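Local coordinates for conserved hypothetical secreted protein (Helicobacter pylori, PDB 4RNZ) that probably acts as a zinc metallopeptidase of the M23 family that trims peptidoglycan and so determines cell shape, at residues 33-38 / 60-65; 23-28 / 245-250; 302-305 / 310-313; 69-74 / 78-83; 240-245 / 250-255. One frame throughout, in Å; residues are numbered along the deposited sequence.

Contact 1. Residues 33-38 / 60-65; sequences KELSAE and IPISQD. With ZN (zinc ion), chain B.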
# COMPACT_ATOMS: atom_id res chain seq x y z
N LYS A 33 -1.71 14.68 14.00
CA LYS A 33 -2.23 15.38 12.83
C LYS A 33 -1.73 14.77 11.52
O LYS A 33 -2.51 14.57 10.60
CB LYS A 33 -1.88 16.86 12.88
CG LYS A 33 -2.69 17.59 13.92
CD LYS A 33 -2.35 19.07 13.94
CE LYS A 33 -3.47 19.89 14.57
NZ LYS A 33 -2.92 20.77 15.63
N GLU A 34 -0.43 14.47 11.44
CA GLU A 34 0.11 13.82 10.24
C GLU A 34 -0.63 12.50 9.98
O GLU A 34 -1.03 12.19 8.86
CB GLU A 34 1.61 13.54 10.38
CG GLU A 34 2.52 14.74 10.17
CD GLU A 34 3.98 14.34 9.87
OE1 GLU A 34 4.70 15.17 9.29
OE2 GLU A 34 4.40 13.21 10.20
N LEU A 35 -0.84 11.75 11.04
CA LEU A 35 -1.52 10.46 10.98
C LEU A 35 -2.94 10.64 10.39
O LEU A 35 -3.36 9.92 9.45
CB LEU A 35 -1.55 9.86 12.39
CG LEU A 35 -1.18 8.43 12.73
CD1 LEU A 35 0.05 7.93 11.99
CD2 LEU A 35 -1.00 8.33 14.24
N SER A 36 -3.64 11.67 10.88
CA SER A 36 -4.98 11.98 10.44
C SER A 36 -5.10 12.45 9.01
O SER A 36 -6.17 12.41 8.45
CB SER A 36 -5.59 13.05 11.35
OG SER A 36 -5.10 14.34 11.04
N ALA A 37 -4.00 12.91 8.41
CA ALA A 37 -4.04 13.37 7.02
C ALA A 37 -4.11 12.23 6.01
O ALA A 37 -4.26 12.48 4.82
CB ALA A 37 -2.82 14.25 6.72
N GLU A 38 -3.99 10.98 6.45
CA GLU A 38 -3.96 9.86 5.50
C GLU A 38 -5.27 9.09 5.34
O GLU A 38 -5.27 7.92 4.96
CB GLU A 38 -2.82 8.89 5.84
CG GLU A 38 -1.46 9.32 5.29
CD GLU A 38 -1.43 9.54 3.76
OE1 GLU A 38 -0.71 10.45 3.28
OE2 GLU A 38 -2.11 8.79 3.01
N ILE A 60 -12.72 5.07 11.23
CA ILE A 60 -12.22 5.59 9.96
C ILE A 60 -10.79 5.09 9.74
O ILE A 60 -9.87 5.48 10.47
CB ILE A 60 -12.23 7.13 9.94
CG1 ILE A 60 -13.66 7.67 10.19
CG2 ILE A 60 -11.71 7.65 8.61
CD1 ILE A 60 -13.67 9.15 10.59
N PRO A 61 -10.59 4.20 8.76
CA PRO A 61 -9.26 3.61 8.62
C PRO A 61 -8.27 4.63 8.10
O PRO A 61 -8.62 5.42 7.24
CB PRO A 61 -9.47 2.53 7.56
CG PRO A 61 -10.94 2.35 7.43
CD PRO A 61 -11.55 3.65 7.80
N ILE A 62 -7.06 4.63 8.64
CA ILE A 62 -5.96 5.42 8.10
C ILE A 62 -4.85 4.57 7.49
O ILE A 62 -3.97 5.10 6.84
CB ILE A 62 -5.38 6.44 9.10
CG1 ILE A 62 -4.98 5.80 10.42
CG2 ILE A 62 -6.38 7.56 9.39
CD1 ILE A 62 -4.43 6.82 11.39
N SER A 63 -4.87 3.26 7.73
CA SER A 63 -3.96 2.33 7.05
C SER A 63 -4.68 0.98 7.04
O SER A 63 -5.86 0.91 7.39
CB SER A 63 -2.62 2.22 7.79
OG SER A 63 -2.75 1.53 9.03
N GLN A 64 -3.97 -0.07 6.66
CA GLN A 64 -4.56 -1.41 6.67
C GLN A 64 -4.71 -1.96 8.09
O GLN A 64 -5.46 -2.91 8.31
CB GLN A 64 -3.75 -2.39 5.82
CG GLN A 64 -2.42 -2.78 6.43
CD GLN A 64 -1.28 -1.84 6.07
OE1 GLN A 64 -1.48 -0.64 5.85
NE2 GLN A 64 -0.08 -2.39 6.01
N ASP A 65 -4.00 -1.40 9.06
CA ASP A 65 -4.18 -1.89 10.41
C ASP A 65 -4.35 -0.84 11.49
O ASP A 65 -4.34 -1.19 12.67
CB ASP A 65 -3.09 -2.88 10.78
CG ASP A 65 -1.74 -2.29 10.66
OD1 ASP A 65 -1.58 -1.13 11.06
OD2 ASP A 65 -0.84 -3.00 10.15
ZN ZN B . 6.13 12.55 9.45
O HOH W 1 -7.27 5.67 4.65

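Contact 2. Residues 23-28 / 245-250; sequences KLYYNL and VKAGYG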
# COMPACT_ATOMS: atom_id res chain seq x y z
N LYS A 23 -11.76 21.36 18.06
CA LYS A 23 -10.57 21.23 18.92
C LYS A 23 -10.14 19.79 19.06
O LYS A 23 -9.00 19.51 19.43
CB LYS A 23 -10.83 21.79 20.31
CG LYS A 23 -11.80 20.98 21.15
CD LYS A 23 -12.15 21.72 22.44
CE LYS A 23 -13.50 21.26 22.98
NZ LYS A 23 -13.87 22.06 24.17
N LEU A 24 -11.08 18.87 18.86
CA LEU A 24 -10.74 17.46 18.83
C LEU A 24 -9.61 17.19 17.82
O LEU A 24 -8.72 16.40 18.07
CB LEU A 24 -11.99 16.62 18.52
CG LEU A 24 -11.90 15.13 18.80
CD1 LEU A 24 -11.52 14.86 20.24
CD2 LEU A 24 -13.23 14.45 18.46
N TYR A 25 -9.63 17.88 16.69
CA TYR A 25 -8.49 17.89 15.77
C TYR A 25 -7.35 18.85 16.18
O TYR A 25 -6.19 18.45 16.25
CB TYR A 25 -8.93 18.22 14.33
CG TYR A 25 -7.77 18.38 13.39
CD1 TYR A 25 -7.10 17.27 12.89
CD2 TYR A 25 -7.29 19.64 13.05
CE1 TYR A 25 -6.01 17.41 12.05
CE2 TYR A 25 -6.19 19.79 12.22
CZ TYR A 25 -5.57 18.67 11.72
OH TYR A 25 -4.50 18.82 10.88
N TYR A 26 -7.68 20.11 16.45
CA TYR A 26 -6.64 21.12 16.68
C TYR A 26 -5.74 20.76 17.84
O TYR A 26 -4.53 21.01 17.78
CB TYR A 26 -7.25 22.51 16.86
CG TYR A 26 -7.92 23.05 15.62
CD1 TYR A 26 -7.21 23.21 14.44
CD2 TYR A 26 -9.27 23.40 15.62
CE1 TYR A 26 -7.82 23.71 13.30
CE2 TYR A 26 -9.88 23.90 14.47
CZ TYR A 26 -9.15 24.05 13.32
OH TYR A 26 -9.75 24.54 12.18
N ASN A 27 -6.31 20.15 18.88
CA ASN A 27 -5.54 19.69 20.03
C ASN A 27 -4.61 18.52 19.78
O ASN A 27 -3.80 18.20 20.63
CB ASN A 27 -6.45 19.30 21.21
CG ASN A 27 -6.97 20.50 21.95
OD1 ASN A 27 -8.08 20.48 22.50
ND2 ASN A 27 -6.18 21.57 22.00
N LEU A 28 -4.73 17.84 18.64
CA LEU A 28 -3.85 16.71 18.38
C LEU A 28 -2.42 17.17 18.28
O LEU A 28 -2.15 18.28 17.79
CB LEU A 28 -4.24 16.02 17.07
CG LEU A 28 -5.61 15.34 17.09
CD1 LEU A 28 -6.02 14.82 15.70
CD2 LEU A 28 -5.64 14.22 18.11
N VAL A 245 -3.01 21.63 -0.38
CA VAL A 245 -2.91 21.65 1.07
C VAL A 245 -3.75 20.52 1.63
O VAL A 245 -4.88 20.32 1.19
CB VAL A 245 -3.38 22.99 1.65
CG1 VAL A 245 -3.28 23.00 3.17
CG2 VAL A 245 -2.58 24.15 1.06
N LYS A 246 -3.21 19.78 2.61
CA LYS A 246 -3.98 18.80 3.37
C LYS A 246 -3.75 19.04 4.85
O LYS A 246 -2.60 19.08 5.31
CB LYS A 246 -3.58 17.36 3.00
CG LYS A 246 -4.15 16.93 1.66
CD LYS A 246 -4.04 15.43 1.40
CE LYS A 246 -4.82 15.07 0.15
NZ LYS A 246 -4.58 13.69 -0.36
N ALA A 247 -4.84 19.22 5.60
CA ALA A 247 -4.71 19.48 7.01
C ALA A 247 -3.81 18.42 7.60
O ALA A 247 -4.04 17.24 7.36
CB ALA A 247 -6.07 19.44 7.69
N GLY A 248 -2.78 18.83 8.34
CA GLY A 248 -1.87 17.90 8.99
C GLY A 248 -0.58 17.71 8.18
O GLY A 248 0.46 17.42 8.73
N TYR A 249 -0.67 17.91 6.87
CA TYR A 249 0.50 17.86 6.00
C TYR A 249 0.93 19.24 5.52
O TYR A 249 2.05 19.39 5.00
CB TYR A 249 0.20 17.03 4.77
CG TYR A 249 0.34 15.54 4.88
CD1 TYR A 249 1.19 14.94 5.80
CD2 TYR A 249 -0.33 14.72 3.99
CE1 TYR A 249 1.34 13.57 5.86
CE2 TYR A 249 -0.20 13.35 4.03
CZ TYR A 249 0.65 12.78 4.97
OH TYR A 249 0.80 11.42 5.04
N GLY A 250 0.06 20.24 5.64
CA GLY A 250 0.30 21.51 4.99
C GLY A 250 0.32 21.35 3.48
O GLY A 250 -0.51 20.62 2.92

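Contact 3. Residues 302-305 / 310-313; sequences FGVY and PINP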
# COMPACT_ATOMS: atom_id res chain seq x y z
N PHE A 302 8.33 12.53 4.28
CA PHE A 302 8.46 11.75 3.05
C PHE A 302 7.80 10.40 3.26
O PHE A 302 8.24 9.62 4.09
CB PHE A 302 9.93 11.57 2.65
CG PHE A 302 10.17 10.72 1.39
CD1 PHE A 302 9.43 10.92 0.23
CD2 PHE A 302 11.12 9.72 1.39
CE1 PHE A 302 9.66 10.15 -0.91
CE2 PHE A 302 11.36 8.96 0.27
CZ PHE A 302 10.61 9.17 -0.89
N GLY A 303 6.71 10.17 2.53
CA GLY A 303 5.95 8.93 2.65
C GLY A 303 5.93 8.10 1.38
O GLY A 303 5.90 8.64 0.27
N VAL A 304 5.95 6.78 1.55
CA VAL A 304 5.85 5.87 0.45
C VAL A 304 4.79 4.83 0.76
O VAL A 304 4.76 4.28 1.86
CB VAL A 304 7.19 5.19 0.12
CG1 VAL A 304 7.03 4.21 -1.05
CG2 VAL A 304 8.25 6.25 -0.23
N TYR A 305 3.92 4.60 -0.23
CA TYR A 305 2.80 3.64 -0.16
C TYR A 305 2.92 2.65 -1.31
O TYR A 305 2.95 3.06 -2.46
CB TYR A 305 1.48 4.37 -0.31
CG TYR A 305 1.23 5.28 0.85
CD1 TYR A 305 1.77 6.55 0.89
CD2 TYR A 305 0.48 4.84 1.95
CE1 TYR A 305 1.61 7.36 2.00
CE2 TYR A 305 0.29 5.66 3.05
CZ TYR A 305 0.88 6.91 3.06
OH TYR A 305 0.71 7.74 4.13
N PRO A 310 1.34 1.88 3.61
CA PRO A 310 2.59 2.58 3.92
C PRO A 310 3.73 1.59 4.09
O PRO A 310 3.54 0.51 4.67
CB PRO A 310 2.30 3.32 5.25
CG PRO A 310 0.99 2.81 5.75
CD PRO A 310 0.32 2.03 4.66
N ILE A 311 4.90 1.96 3.60
CA ILE A 311 6.07 1.12 3.64
C ILE A 311 7.27 2.04 3.97
O ILE A 311 7.26 3.23 3.62
CB ILE A 311 6.22 0.35 2.30
CG1 ILE A 311 7.32 -0.72 2.40
CG2 ILE A 311 6.49 1.30 1.14
CD1 ILE A 311 7.33 -1.75 1.27
N ASN A 312 8.24 1.51 4.70
CA ASN A 312 9.41 2.28 5.09
C ASN A 312 10.19 2.76 3.85
O ASN A 312 10.72 1.94 3.08
CB ASN A 312 10.34 1.47 6.00
CG ASN A 312 11.52 2.29 6.49
OD1 ASN A 312 11.63 3.49 6.23
ND2 ASN A 312 12.42 1.64 7.18
N PRO A 313 10.25 4.09 3.63
CA PRO A 313 10.90 4.61 2.42
C PRO A 313 12.38 4.22 2.37
O PRO A 313 12.92 3.96 1.29
CB PRO A 313 10.74 6.12 2.55
CG PRO A 313 9.53 6.28 3.40
CD PRO A 313 9.65 5.18 4.42
O HOH W 2 6.29 5.79 4.21

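Contact 4. Residues 69-74 / 78-83; sequences HIYKKG and FLDFIP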
# COMPACT_ATOMS: atom_id res chain seq x y z
N HIS A 69 -10.73 6.16 15.89
CA HIS A 69 -11.97 5.94 16.61
C HIS A 69 -12.43 7.23 17.28
O HIS A 69 -11.76 7.73 18.20
CB HIS A 69 -11.75 4.86 17.67
CG HIS A 69 -12.99 4.49 18.44
ND1 HIS A 69 -12.94 3.96 19.72
CD2 HIS A 69 -14.30 4.57 18.11
CE1 HIS A 69 -14.18 3.75 20.15
NE2 HIS A 69 -15.02 4.09 19.19
N ILE A 70 -13.55 7.77 16.82
CA ILE A 70 -14.18 8.93 17.44
C ILE A 70 -15.39 8.45 18.20
O ILE A 70 -16.21 7.68 17.67
CB ILE A 70 -14.67 9.96 16.40
CG1 ILE A 70 -13.46 10.64 15.75
CG2 ILE A 70 -15.59 11.00 17.04
CD1 ILE A 70 -13.76 11.27 14.41
N TYR A 71 -15.50 8.87 19.46
CA TYR A 71 -16.66 8.44 20.25
C TYR A 71 -17.03 9.52 21.26
O TYR A 71 -16.16 10.25 21.76
CB TYR A 71 -16.43 7.12 20.97
CG TYR A 71 -15.19 7.10 21.81
CD1 TYR A 71 -13.95 6.87 21.24
CD2 TYR A 71 -15.25 7.35 23.19
CE1 TYR A 71 -12.81 6.86 22.00
CE2 TYR A 71 -14.09 7.34 23.95
CZ TYR A 71 -12.88 7.10 23.34
OH TYR A 71 -11.72 7.09 24.06
N LYS A 72 -18.33 9.62 21.49
CA LYS A 72 -18.88 10.53 22.49
C LYS A 72 -18.95 9.79 23.82
O LYS A 72 -19.54 8.72 23.88
CB LYS A 72 -20.26 11.00 22.07
CG LYS A 72 -20.79 12.10 22.96
CD LYS A 72 -22.08 12.70 22.45
CE LYS A 72 -22.49 13.85 23.36
NZ LYS A 72 -23.55 14.67 22.72
N LYS A 73 -18.31 10.33 24.86
CA LYS A 73 -18.46 9.77 26.22
C LYS A 73 -18.91 10.88 27.17
O LYS A 73 -18.23 11.91 27.31
CB LYS A 73 -17.17 9.10 26.69
CG LYS A 73 -17.12 8.79 28.18
CD LYS A 73 -16.36 7.51 28.53
CE LYS A 73 -14.93 7.48 27.98
NZ LYS A 73 -14.06 8.55 28.54
N GLY A 74 -20.06 10.66 27.81
CA GLY A 74 -20.72 11.70 28.59
C GLY A 74 -20.99 12.87 27.67
O GLY A 74 -21.62 12.72 26.64
N PHE A 78 -14.10 12.13 21.98
CA PHE A 78 -12.73 11.71 22.13
C PHE A 78 -12.23 11.14 20.81
O PHE A 78 -13.02 10.71 20.01
CB PHE A 78 -12.67 10.65 23.21
CG PHE A 78 -12.95 11.20 24.58
CD1 PHE A 78 -14.26 11.31 25.05
CD2 PHE A 78 -11.93 11.65 25.37
CE1 PHE A 78 -14.51 11.84 26.30
CE2 PHE A 78 -12.18 12.20 26.63
CZ PHE A 78 -13.46 12.28 27.09
N LEU A 79 -10.92 11.11 20.60
CA LEU A 79 -10.38 10.55 19.37
C LEU A 79 -9.19 9.71 19.71
O LEU A 79 -8.23 10.21 20.30
CB LEU A 79 -10.02 11.70 18.43
CG LEU A 79 -9.73 11.33 16.99
CD1 LEU A 79 -10.06 12.51 16.09
CD2 LEU A 79 -8.29 10.85 16.84
N ASP A 80 -9.27 8.43 19.37
CA ASP A 80 -8.16 7.51 19.58
C ASP A 80 -7.73 6.97 18.22
O ASP A 80 -8.53 6.90 17.30
CB ASP A 80 -8.54 6.30 20.46
CG ASP A 80 -8.91 6.70 21.87
OD1 ASP A 80 -8.33 7.65 22.40
OD2 ASP A 80 -9.78 6.03 22.47
N PHE A 81 -6.47 6.56 18.15
CA PHE A 81 -5.95 5.83 17.00
C PHE A 81 -5.83 4.41 17.49
O PHE A 81 -5.11 4.15 18.43
CB PHE A 81 -4.62 6.41 16.58
CG PHE A 81 -4.74 7.78 15.98
CD1 PHE A 81 -4.98 7.94 14.62
CD2 PHE A 81 -4.62 8.91 16.77
CE1 PHE A 81 -5.11 9.21 14.05
CE2 PHE A 81 -4.74 10.17 16.22
CZ PHE A 81 -4.99 10.32 14.86
N ILE A 82 -6.57 3.49 16.87
CA ILE A 82 -6.64 2.12 17.38
C ILE A 82 -6.40 1.08 16.29
O ILE A 82 -6.57 1.39 15.11
CB ILE A 82 -8.00 1.85 18.06
CG1 ILE A 82 -9.14 1.93 17.05
CG2 ILE A 82 -8.23 2.85 19.19
CD1 ILE A 82 -10.47 1.43 17.60
N PRO A 83 -6.05 -0.16 16.68
CA PRO A 83 -5.92 -1.25 15.69
C PRO A 83 -7.23 -1.58 14.98
O PRO A 83 -8.32 -1.34 15.54
CB PRO A 83 -5.49 -2.45 16.54
CG PRO A 83 -4.91 -1.87 17.78
CD PRO A 83 -5.64 -0.59 18.03

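Contact 5. Residues 240-245 / 250-255; sequences VGFMGV and GKVVEI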
# COMPACT_ATOMS: atom_id res chain seq x y z
N VAL A 240 2.31 13.47 -11.00
CA VAL A 240 1.70 14.15 -9.87
C VAL A 240 0.22 13.81 -9.81
O VAL A 240 -0.48 13.98 -10.79
CB VAL A 240 1.85 15.67 -9.98
CG1 VAL A 240 1.15 16.38 -8.81
CG2 VAL A 240 3.31 16.04 -9.98
N GLY A 241 -0.24 13.33 -8.67
CA GLY A 241 -1.66 13.01 -8.47
C GLY A 241 -2.35 14.13 -7.74
O GLY A 241 -3.33 14.67 -8.20
N PHE A 242 -1.83 14.48 -6.59
CA PHE A 242 -2.38 15.57 -5.81
C PHE A 242 -1.27 16.56 -5.53
O PHE A 242 -0.10 16.21 -5.39
CB PHE A 242 -2.98 15.07 -4.50
CG PHE A 242 -3.45 16.17 -3.58
CD1 PHE A 242 -2.57 16.76 -2.68
CD2 PHE A 242 -4.77 16.60 -3.61
CE1 PHE A 242 -2.98 17.78 -1.83
CE2 PHE A 242 -5.20 17.62 -2.76
CZ PHE A 242 -4.30 18.21 -1.88
N MET A 243 -1.66 17.81 -5.44
CA MET A 243 -0.76 18.87 -5.16
C MET A 243 -1.59 20.00 -4.55
O MET A 243 -2.44 20.58 -5.22
CB MET A 243 -0.15 19.28 -6.47
CG MET A 243 0.79 20.42 -6.36
SD MET A 243 1.42 20.74 -8.00
CE MET A 243 2.00 22.39 -7.68
N GLY A 244 -1.38 20.30 -3.28
CA GLY A 244 -2.15 21.35 -2.62
C GLY A 244 -1.99 21.22 -1.13
O GLY A 244 -0.96 20.73 -0.67
N VAL A 245 -3.01 21.63 -0.38
CA VAL A 245 -2.91 21.65 1.07
C VAL A 245 -3.75 20.52 1.63
O VAL A 245 -4.88 20.32 1.19
CB VAL A 245 -3.38 22.99 1.65
CG1 VAL A 245 -3.28 23.00 3.17
CG2 VAL A 245 -2.58 24.15 1.06
N GLY A 250 0.06 20.24 5.64
CA GLY A 250 0.30 21.51 4.99
C GLY A 250 0.32 21.35 3.48
O GLY A 250 -0.51 20.62 2.92
N LYS A 251 1.27 22.00 2.81
CA LYS A 251 1.43 21.82 1.37
C LYS A 251 2.10 20.48 1.07
O LYS A 251 3.12 20.15 1.67
CB LYS A 251 2.25 22.95 0.72
CG LYS A 251 1.49 24.26 0.63
CD LYS A 251 2.30 25.37 -0.03
CE LYS A 251 1.80 26.73 0.41
NZ LYS A 251 2.59 27.77 -0.27
N VAL A 252 1.54 19.76 0.12
CA VAL A 252 1.99 18.42 -0.17
C VAL A 252 1.86 18.10 -1.66
O VAL A 252 0.96 18.57 -2.37
CB VAL A 252 1.23 17.41 0.73
CG1 VAL A 252 -0.27 17.60 0.61
CG2 VAL A 252 1.60 15.98 0.38
N VAL A 253 2.81 17.32 -2.15
CA VAL A 253 2.78 16.79 -3.51
C VAL A 253 2.77 15.28 -3.37
O VAL A 253 3.50 14.73 -2.54
CB VAL A 253 4.05 17.18 -4.29
CG1 VAL A 253 4.14 16.43 -5.63
CG2 VAL A 253 4.11 18.68 -4.51
N GLU A 254 1.96 14.64 -4.20
CA GLU A 254 1.87 13.20 -4.27
C GLU A 254 2.16 12.81 -5.69
O GLU A 254 1.65 13.42 -6.62
CB GLU A 254 0.46 12.72 -3.84
CG GLU A 254 0.08 13.24 -2.45
CD GLU A 254 -1.17 12.56 -1.89
OE1 GLU A 254 -1.77 11.75 -2.61
OE2 GLU A 254 -1.54 12.86 -0.72
N ILE A 255 3.04 11.83 -5.84
CA ILE A 255 3.48 11.34 -7.13
C ILE A 255 3.26 9.84 -7.18
O ILE A 255 3.51 9.14 -6.20
CB ILE A 255 4.98 11.67 -7.33
CG1 ILE A 255 5.15 13.17 -7.58
CG2 ILE A 255 5.57 10.85 -8.48
CD1 ILE A 255 6.53 13.71 -7.21

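Contact 1. Residues 33-38 / 60-65
Water 1 is held between the two backbones, donating to Glu-38 O at 3.0 Å and to Pro-61 O at 2.9 Å and so bridging the two carbonyls. The bridge lies where the chain following helix 30-36 passes the chain leaving strand 55-61, two elements of the Csd3 N-terminal region, whose five-stranded antiparallel sheet carries helices against it. No direct hydrogen bond joins the segments; the direct packing centres on Ile-62. Its CG1 sits between the backbone N and the carbonyl carbon (chi1 53°), and the chain then runs out straight. Ile-62 CD1 thereby reaches Leu-35 CG at 3.9 Å, the two side chains crossing at about a right angle, and Ile-62 CG2 lies 3.8 Å from Leu-35 O. Phe-81 of strand 76-83 packs on both residues.

One residue before Leu-35, Glu-34 leaves the helix in a different direction. The chain, extended beyond CG, brings Glu-34 OE2 to the zinc ion at 2.0 Å, where His-219, Asp-223 and His-301 are the other protein ligands, and OE1 is hydrogen-bonded to His-266. A glutamate from the N-terminal region filling a place on the metal of an M23 site is consistent with a latent, self-blocked enzyme. Glu-38 faces the same neighbourhood: its carboxylate bonds to Tyr-249 and forms a salt bridge to Arg-261. Within the helix, Ser-36 OG donates to Lys-33 O at 2.6 Å. Beyond Ile-62 the chain bends in an ST turn, with Asp-65 N donating to Ser-63 OG at 3.2 Å.

Contact 2. Residues 23-28 / 245-250
Tyr-25 carries this contact alone from its side, reaching from helix 23-26 of the N-terminal region to Ala-247 and Gly-248 in the tight connection between strand 245-246 and Gly-250 of the M23 peptidase region, which a classic beta bulge closes. Along the helix, Lys-23 O accepts from Asn-27 N at 2.8 Å, and Leu-24 packs on Tyr-77 and Leu-79 of strand 76-83. Tyr-25 follows with CG opposite the backbone N (chi1 174°), a torsion that carries the ring toward the 245-250 segment. Its hydroxyl oxygen does most of the touching. Gly-248 N lies at the ring edge, 3.1 Å from Tyr-25 OH, but the angle is too poor for a hydrogen bond, so the two polar atoms simply abut. The methyl of Ala-247 comes in at a slant to the ring, its CB 3.6 Å from Tyr-25 OH and 4.1 Å from Tyr-25 CZ. Leu-11, Leu-12 and Leu-15 of helix 11-17 pack around the same tyrosine, and Lys-33 makes a cation-pi contact with it. Next, Tyr-26 O accepts from Lys-33 NZ, which links this helix to the one bearing the zinc-binding Glu-34.

On the peptidase side the loop contains the bulge. Tyr-249 and Gly-250 both face Lys-246: Lys-246 N donates to Gly-250 O at 2.8 Å, whereas the return bond from Gly-250 N is weak. The CB of Tyr-249 points away from the 23-28 segment, and its ring meets that of His-301, a zinc ligand. Tyr-249 N itself donates to Lys-246 O at 2.7 Å.

Contact 3. Residues 302-305 / 310-313
The rings of Tyr-305 and Phe-302 each lean on a proline of the opposite segment, Tyr-305 on Pro-310 and Phe-302 on Pro-313, in both cases at a slant rather than squarely over a face. They flank the pairing of strands 299-306 and 309-311, a beta hairpin of the M23 peptidase region. Tyr-305 meets its proline through CD2 and CE2, with Tyr-305 CE2 3.8 Å from Pro-310 CB and CD2 beside the proline nitrogen; Arg-261 adds a cation-pi contact to the same ring. On the Phe-302 side, Phe-302 CE2 lies 3.7 Å from Pro-313 CB, the two side chains sliding past each other in opposite directions, and the phenyl ring also meets that of Tyr-264.

Between the rings, Val-304 divides its branches. Val-304 CG1, opposite the backbone N (chi1 179°), touches Ile-311 CG2 at 3.7 Å; Val-304 CG2 meets Pro-313 CB at the same separation. Pro-313 CB thus touches both Phe-302 and Val-304, in a buried strip of the hairpin just beyond His-301, a zinc ligand.

The backbone pairing is thin. Ile-311 N donates to Val-304 O at 2.9 Å with an N-H...O angle of 160°, and Pro-310 CA points a C-H at that carbonyl from 3.4 Å. Past this bond the backbones, their end-to-end directions 131° apart, are joined through water 2, although Pro-313 still packs on Val-304. The water accepts from Val-304 N at 2.9 Å and sits 2.8 Å from Ile-311 O.

Contact 4. Residues 69-74 / 78-83
Tyr-71 and Asp-80 form the closest side-chain pair, the tyrosine OH donating to Asp-80 OD2 at 2.7 Å. The oxygen is met on its syn side, with the donor 33° out of the carboxylate plane. Phe-78 lies beside them: its CB sits over one face of the Tyr-71 ring, 3.9 Å from the centroid in a CH-pi contact, while the two rings run nearly parallel but barely overlap. What lays the tyrosine across to the neighbouring strand is its first torsion, CG between the backbone N and the carbonyl carbon (chi1 54°). Lys-73 then curls back through bends at chi2, chi3 and chi4 to bring NZ over a face of Phe-78, 4.3 Å from the ring centroid, a cation-pi contact near the surface.

Next to these lies the His-69 ring, with Tyr-71 CD1 over one face and NE2 hydrogen-bonded to Gln-57; Ile-82 CD1 touches His-69 CB at 3.7 Å. On the reverse face Ile-70 CG1 meets Leu-79 CD1 at 3.9 Å, where helix 11-17 covers both. Beneath the side chains, His-69 and Asp-80 exchange a pair of nearly straight backbone bonds; Tyr-71 and Phe-78 also exchange two, one of them more bent. This is the register of a two-stranded antiparallel beta hairpin, 66-73 with 76-83, which ends the five-stranded meander of the N-terminal region.

Contact 5. Residues 240-245 / 250-255
Phe-242 and Val-252 form the closer-packed part of this contact, with Val-252 CG1 at the edge of the phenyl ring, 3.7 Å from Phe-242 CE1. The two side chains meet at about a right angle. Val-252 CG1 reaches the ring because it stands between its backbone N and carbonyl carbon (chi1 53°), which also puts it 3.5 Å from Gly-244 O. Gly-244, without a side chain, leaves the end of the ring room beside its CA. Here the backbones exchange two bonds: Val-252 N donates to Gly-244 O at 2.8 Å and Gly-244 N to Val-252 O at 3.0 Å.

Glu-254 packs its aliphatic part on Phe-242 CB, while its carboxylate pairs with Lys-246 and Arg-261; Lys-246 also makes a cation-pi contact with Phe-242. Strands 238-243 and 252-257 belong to the curled antiparallel sheet of the M23 peptidase region, and their parts 240-243 and 252-255 run antiparallel at 164°. Two more bonds continue the pairing, Glu-254 N to Phe-242 O and Gly-241 N to Glu-254 O, the latter at 2.8 Å.

The other face has wider spacings. Val-240 CG2 and Ile-255 CG1 stand 4.2 Å apart, and Met-243, extended alongside Val-253 and pointing the same way, keeps the same distance between its CG and Val-253 CG2. Leu-274 and Phe-270 add to the packing around Met-243. Toward the connecting loop the chain turns corners at Gly-244 and Lys-251, and Val-245 is exposed to solvent. Lys-251 leads away from it to bond Ser-268 O through NZ, leaving Lys-251 CG 4.1 Å from Val-245 CG2.

From the N terminus, residues 23-28 open the longest loop, which contact 2 closes at 245-250, bringing the N-terminal region onto the M23 peptidase region. Nested inside it, contact 1 joins helix 30-36 to the end of strand 55-61, and contact 4 follows as the hairpin that completes that sheet; the two meet at strands 55-61 and 66-73, neighbours in it. Contact 5 crosses contact 2, opening before it closes and sharing Val-245 and Gly-250 with it. Contact 3 comes last, in series, in the same sheet as contact 5. Although distant in sequence, contacts 1 and 3 touch where Gln-64 packs on Pro-310 and Glu-38 probably bonds to Tyr-305.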